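Local coordinates for protein riboflavin kinase, putative (Trypanosoma brucei, PDB 3BNW) that probably phosphorylates riboflavin at the expense of ATP to give the flavin cofactor FMN, at residues A40-D45 with L97-Y102; N57-G62 with G122-M127. All blocks are in the same frame, centred on the assembly; numbering follows the deposited sequence.

Contact 1 of 2, residues A40-D45 with L97-Y102; sequences ANIGLD and LTVEPY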
# COMPACT_ATOMS: atom_id res chain seq x y z
N ALA A 40 8.93 2.49 6.72
CA ALA A 40 8.91 3.13 5.40
C ALA A 40 7.52 3.71 5.14
O ALA A 40 6.51 3.06 5.42
CB ALA A 40 9.27 2.13 4.32
N ASN A 41 7.49 4.94 4.63
CA ASN A 41 6.24 5.64 4.33
C ASN A 41 6.22 6.16 2.91
O ASN A 41 7.26 6.29 2.27
CB ASN A 41 6.05 6.82 5.28
CG ASN A 41 6.27 6.45 6.73
OD1 ASN A 41 5.40 5.86 7.37
ND2 ASN A 41 7.43 6.82 7.26
N ILE A 42 5.03 6.48 2.43
CA ILE A 42 4.87 7.21 1.18
C ILE A 42 4.74 8.69 1.52
O ILE A 42 3.91 9.07 2.35
CB ILE A 42 3.64 6.74 0.39
CG1 ILE A 42 3.75 5.25 0.10
CG2 ILE A 42 3.52 7.52 -0.92
CD1 ILE A 42 2.62 4.71 -0.75
N GLY A 43 5.58 9.52 0.90
CA GLY A 43 5.57 10.96 1.15
C GLY A 43 4.29 11.61 0.64
O GLY A 43 3.98 11.54 -0.54
N LEU A 44 3.55 12.23 1.56
CA LEU A 44 2.29 12.89 1.23
C LEU A 44 2.45 14.41 1.29
O LEU A 44 3.47 14.92 1.73
CB LEU A 44 1.19 12.45 2.19
CG LEU A 44 1.04 10.94 2.44
CD1 LEU A 44 -0.08 10.67 3.44
CD2 LEU A 44 0.80 10.19 1.14
N ASP A 45 1.42 15.11 0.83
CA ASP A 45 1.29 16.56 1.01
C ASP A 45 -0.12 16.86 1.51
O ASP A 45 -0.93 15.95 1.67
CB ASP A 45 1.62 17.31 -0.29
CG ASP A 45 0.68 16.97 -1.44
OD1 ASP A 45 -0.37 16.34 -1.23
OD2 ASP A 45 1.01 17.36 -2.58
N LEU A 97 -1.67 12.16 8.92
CA LEU A 97 -2.02 11.00 8.10
C LEU A 97 -0.76 10.42 7.44
O LEU A 97 -0.02 11.11 6.73
CB LEU A 97 -3.05 11.40 7.03
CG LEU A 97 -3.88 10.32 6.31
CD1 LEU A 97 -3.04 9.53 5.33
CD2 LEU A 97 -4.56 9.40 7.30
N THR A 98 -0.52 9.14 7.72
CA THR A 98 0.64 8.42 7.23
C THR A 98 0.14 7.24 6.40
O THR A 98 -0.93 6.70 6.68
CB THR A 98 1.49 7.89 8.42
OG1 THR A 98 1.84 8.97 9.28
CG2 THR A 98 2.75 7.20 7.93
N VAL A 99 0.91 6.87 5.38
CA VAL A 99 0.65 5.65 4.61
C VAL A 99 1.89 4.77 4.67
O VAL A 99 2.98 5.19 4.29
CB VAL A 99 0.27 5.94 3.15
CG1 VAL A 99 0.19 4.64 2.34
CG2 VAL A 99 -1.06 6.69 3.09
N GLU A 100 1.70 3.55 5.16
CA GLU A 100 2.80 2.65 5.46
C GLU A 100 2.57 1.33 4.72
O GLU A 100 1.81 0.49 5.19
CB GLU A 100 2.88 2.42 6.97
CG GLU A 100 4.15 1.77 7.45
CD GLU A 100 4.17 1.57 8.95
OE1 GLU A 100 5.07 2.13 9.61
OE2 GLU A 100 3.28 0.87 9.48
N PRO A 101 3.23 1.15 3.56
CA PRO A 101 2.97 -0.02 2.73
C PRO A 101 3.87 -1.21 3.06
O PRO A 101 5.03 -1.03 3.47
CB PRO A 101 3.25 0.50 1.31
CG PRO A 101 4.26 1.60 1.49
CD PRO A 101 4.27 2.01 2.95
N TYR A 102 3.33 -2.41 2.88
CA TYR A 102 4.07 -3.65 3.10
C TYR A 102 3.94 -4.54 1.86
O TYR A 102 2.98 -5.31 1.74
CB TYR A 102 3.56 -4.39 4.34
CG TYR A 102 3.12 -3.50 5.48
CD1 TYR A 102 4.04 -2.71 6.17
CD2 TYR A 102 1.79 -3.45 5.88
CE1 TYR A 102 3.63 -1.89 7.21
CE2 TYR A 102 1.38 -2.64 6.92
CZ TYR A 102 2.30 -1.86 7.58
OH TYR A 102 1.89 -1.05 8.62
O HOH W 1 3.01 8.44 4.82

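Contact 2 of 2, residues N57-G62 with G122-M127; sequences NLVVYG and GEIRSM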
# COMPACT_ATOMS: atom_id res chain seq x y z
N ASN A 57 -7.33 4.75 9.74
CA ASN A 57 -7.61 3.73 10.76
C ASN A 57 -7.83 2.35 10.14
O ASN A 57 -8.51 1.52 10.71
CB ASN A 57 -8.81 4.14 11.64
CG ASN A 57 -8.83 3.44 13.00
OD1 ASN A 57 -9.87 3.00 13.47
ND2 ASN A 57 -7.67 3.34 13.64
N LEU A 58 -7.21 2.12 8.98
CA LEU A 58 -7.41 0.87 8.23
C LEU A 58 -6.12 0.24 7.75
O LEU A 58 -5.14 0.93 7.47
CB LEU A 58 -8.27 1.13 6.99
CG LEU A 58 -9.65 1.73 7.18
CD1 LEU A 58 -10.26 2.01 5.80
CD2 LEU A 58 -10.55 0.81 8.01
N VAL A 59 -6.15 -1.09 7.63
CA VAL A 59 -5.17 -1.84 6.85
C VAL A 59 -5.84 -2.20 5.52
O VAL A 59 -6.92 -2.80 5.50
CB VAL A 59 -4.75 -3.15 7.53
CG1 VAL A 59 -3.75 -3.91 6.65
CG2 VAL A 59 -4.17 -2.88 8.91
N VAL A 60 -5.20 -1.81 4.42
CA VAL A 60 -5.77 -1.99 3.08
C VAL A 60 -4.85 -2.86 2.23
O VAL A 60 -3.74 -3.16 2.64
CB VAL A 60 -6.01 -0.64 2.36
CG1 VAL A 60 -7.00 0.21 3.15
CG2 VAL A 60 -4.70 0.11 2.12
N TYR A 61 -5.34 -3.25 1.06
CA TYR A 61 -4.60 -4.13 0.17
C TYR A 61 -4.80 -3.76 -1.30
O TYR A 61 -5.73 -3.03 -1.65
CB TYR A 61 -5.02 -5.58 0.41
CG TYR A 61 -6.46 -5.90 0.05
CD1 TYR A 61 -6.79 -6.34 -1.23
CD2 TYR A 61 -7.48 -5.75 0.97
CE1 TYR A 61 -8.10 -6.63 -1.58
CE2 TYR A 61 -8.80 -6.05 0.63
CZ TYR A 61 -9.10 -6.48 -0.65
OH TYR A 61 -10.40 -6.78 -1.00
N GLY A 62 -3.92 -4.27 -2.16
CA GLY A 62 -4.03 -4.04 -3.60
C GLY A 62 -2.76 -4.39 -4.33
O GLY A 62 -1.97 -5.20 -3.87
N GLY A 122 -9.11 -2.71 -1.59
CA GLY A 122 -10.02 -3.01 -0.49
C GLY A 122 -9.40 -2.93 0.89
O GLY A 122 -8.19 -2.74 1.05
N GLU A 123 -10.26 -3.13 1.89
CA GLU A 123 -9.87 -3.03 3.30
C GLU A 123 -9.91 -4.38 4.01
O GLU A 123 -10.80 -5.19 3.78
CB GLU A 123 -10.79 -2.04 4.01
CG GLU A 123 -12.26 -2.42 4.03
CD GLU A 123 -13.14 -1.25 4.38
OE1 GLU A 123 -12.59 -0.21 4.78
OE2 GLU A 123 -14.38 -1.37 4.25
N ILE A 124 -8.93 -4.61 4.88
CA ILE A 124 -8.80 -5.86 5.61
C ILE A 124 -9.46 -5.74 6.99
O ILE A 124 -10.31 -6.56 7.36
CB ILE A 124 -7.32 -6.26 5.79
CG1 ILE A 124 -6.63 -6.37 4.42
CG2 ILE A 124 -7.21 -7.57 6.57
CD1 ILE A 124 -5.21 -6.89 4.46
N ARG A 125 -9.07 -4.70 7.72
CA ARG A 125 -9.52 -4.50 9.09
C ARG A 125 -9.09 -3.10 9.53
O ARG A 125 -8.37 -2.42 8.80
CB ARG A 125 -8.84 -5.52 10.00
CG ARG A 125 -7.32 -5.41 9.95
CD ARG A 125 -6.62 -6.59 10.53
NE ARG A 125 -5.16 -6.43 10.46
CZ ARG A 125 -4.44 -5.71 11.32
NH1 ARG A 125 -5.03 -5.04 12.30
NH2 ARG A 125 -3.12 -5.63 11.19
N SER A 126 -9.52 -2.69 10.72
CA SER A 126 -8.95 -1.50 11.36
C SER A 126 -7.57 -1.84 11.91
O SER A 126 -7.26 -3.01 12.15
CB SER A 126 -9.84 -1.00 12.50
OG SER A 126 -9.97 -1.98 13.51
N MET A 127 -6.75 -0.82 12.11
CA MET A 127 -5.39 -1.00 12.60
C MET A 127 -5.36 -1.64 13.98
O MET A 127 -4.47 -2.44 14.27
CB MET A 127 -4.65 0.34 12.60
CG MET A 127 -4.21 0.78 11.21
SD MET A 127 -3.43 2.40 11.15
CE MET A 127 -2.32 2.32 12.54

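Contact 1 of 2, residues A40-D45 with L97-Y102
The carbonyl oxygen of Val99 is approached by two consecutive residues of the facing segment: Ile42 N donates a hydrogen bond to Val99 O at 3.1 Å, with an N-H...O angle of 160°, and Asn41 CA adds a CA-H...O contact to Val99 O at 3.3 Å. This single direct backbone bond joins strands 41-42 and 98-103, a closing seam of the antiparallel beta barrel found in riboflavin kinases. Beyond it, a water takes over the bridging. It donates to Ile42 O at 2.7 Å and accepts from Val99 N at the same length. The chains diverge here, and the water spans the gap; the directions of the two touching parts differ by 136°, far from a straight antiparallel pair.

Apolar branches fill the buried side of the seam. Ile42 CD1 rests against Val99 CG1 at 3.9 Å and Ile42 CG1 packs on Pro101 CG, while strand 115-126 supplies Val116 and Ile118 on Ile42. Leu44 points toward the opposite segment. Its CD1 branch, anti to CA (chi2 179°), meets Leu97 CD1 at 3.7 Å and also reaches Val99 CG2. Leu52 of helix 46-52 touches Leu44, Leu97 and Val99, covering this group.

Ala40 and Asn41 finish the PTAN sequence signature of flavokinases, a part of the nucleotide site in relatives. Here the carbonyl of Ala40 faces the strand and is met by aliphatic carbons: Glu100 CG lies 3.4 Å from Ala40 O, and Pro101 CD lies 3.5 Å from that same oxygen.

Contact 2 of 2, residues N57-G62 with G122-M127
Strands 58-62 and 122-126 run antiparallel, with axes 4.5 Å apart and their directions 145° from each other, and the register slips by one at a beta bulge between Val59 and Val60, where Ile124 is the extra residue of the other strand. Val59 uses both its backbone groups there: its N donates to Arg125 O at 2.8 Å, and its O accepts from Ile124 N at the same length. Past the bulge, Tyr61 N bonds to Gly122 O at 2.9 Å, while the return bond from Gly122 N to Tyr61 O is weak. At the other end Met127 N reaches Asn57 O from above the carbonyl plane, at 3.2 Å.

CG of Tyr61 sits between the backbone N and the carbonyl carbon (chi1 66°), and the ring lies over Gly122 of the neighbouring strand. One ring face covers the Gly122 backbone, with Gly122 N 3.8 Å above the plane over the ring centre; Gly122 has no side chain to hold the ring off. Ile124 CG1 packs obliquely on Tyr61 CD2 at 3.6 Å. Gln11 ties the two strands from outside, bonding to Tyr61 OH and Glu123 O.

On the same side of the sheet, the guanidinium of Arg125 lies with one face on the methyl Val59 CG2, which sits 3.7 Å above its centre. Arg125 NE forms a salt bridge with Asp143 of helix 133-151, which would help fix how the flat group is turned. The bulged pair and this helix are consistent with the riboflavin kinase fold, an antiparallel beta barrel with a long helix after its strand 115-126.

Overall arrangement
Contacts 1 and 2 lie in one barrel, their centres 14 Å apart and their nearest atoms about 5 Å apart without touching. Along the chain their segments alternate: 40-45, 57-62, 97-102, then 122-127. Strand 75-87 connects them laterally, pairing with 58-69 of contact 2 and with 98-103 of contact 1. In the other direction, 115-126 pairs with 18-25, which in turn pairs with 41-42. Contact 1 therefore joins the two ends of this strand sequence and completes the circuit, whereas contact 2 is a bulged antiparallel pairing within it. Helix 46-52 packs at contact 1 and helix 133-151 at contact 2.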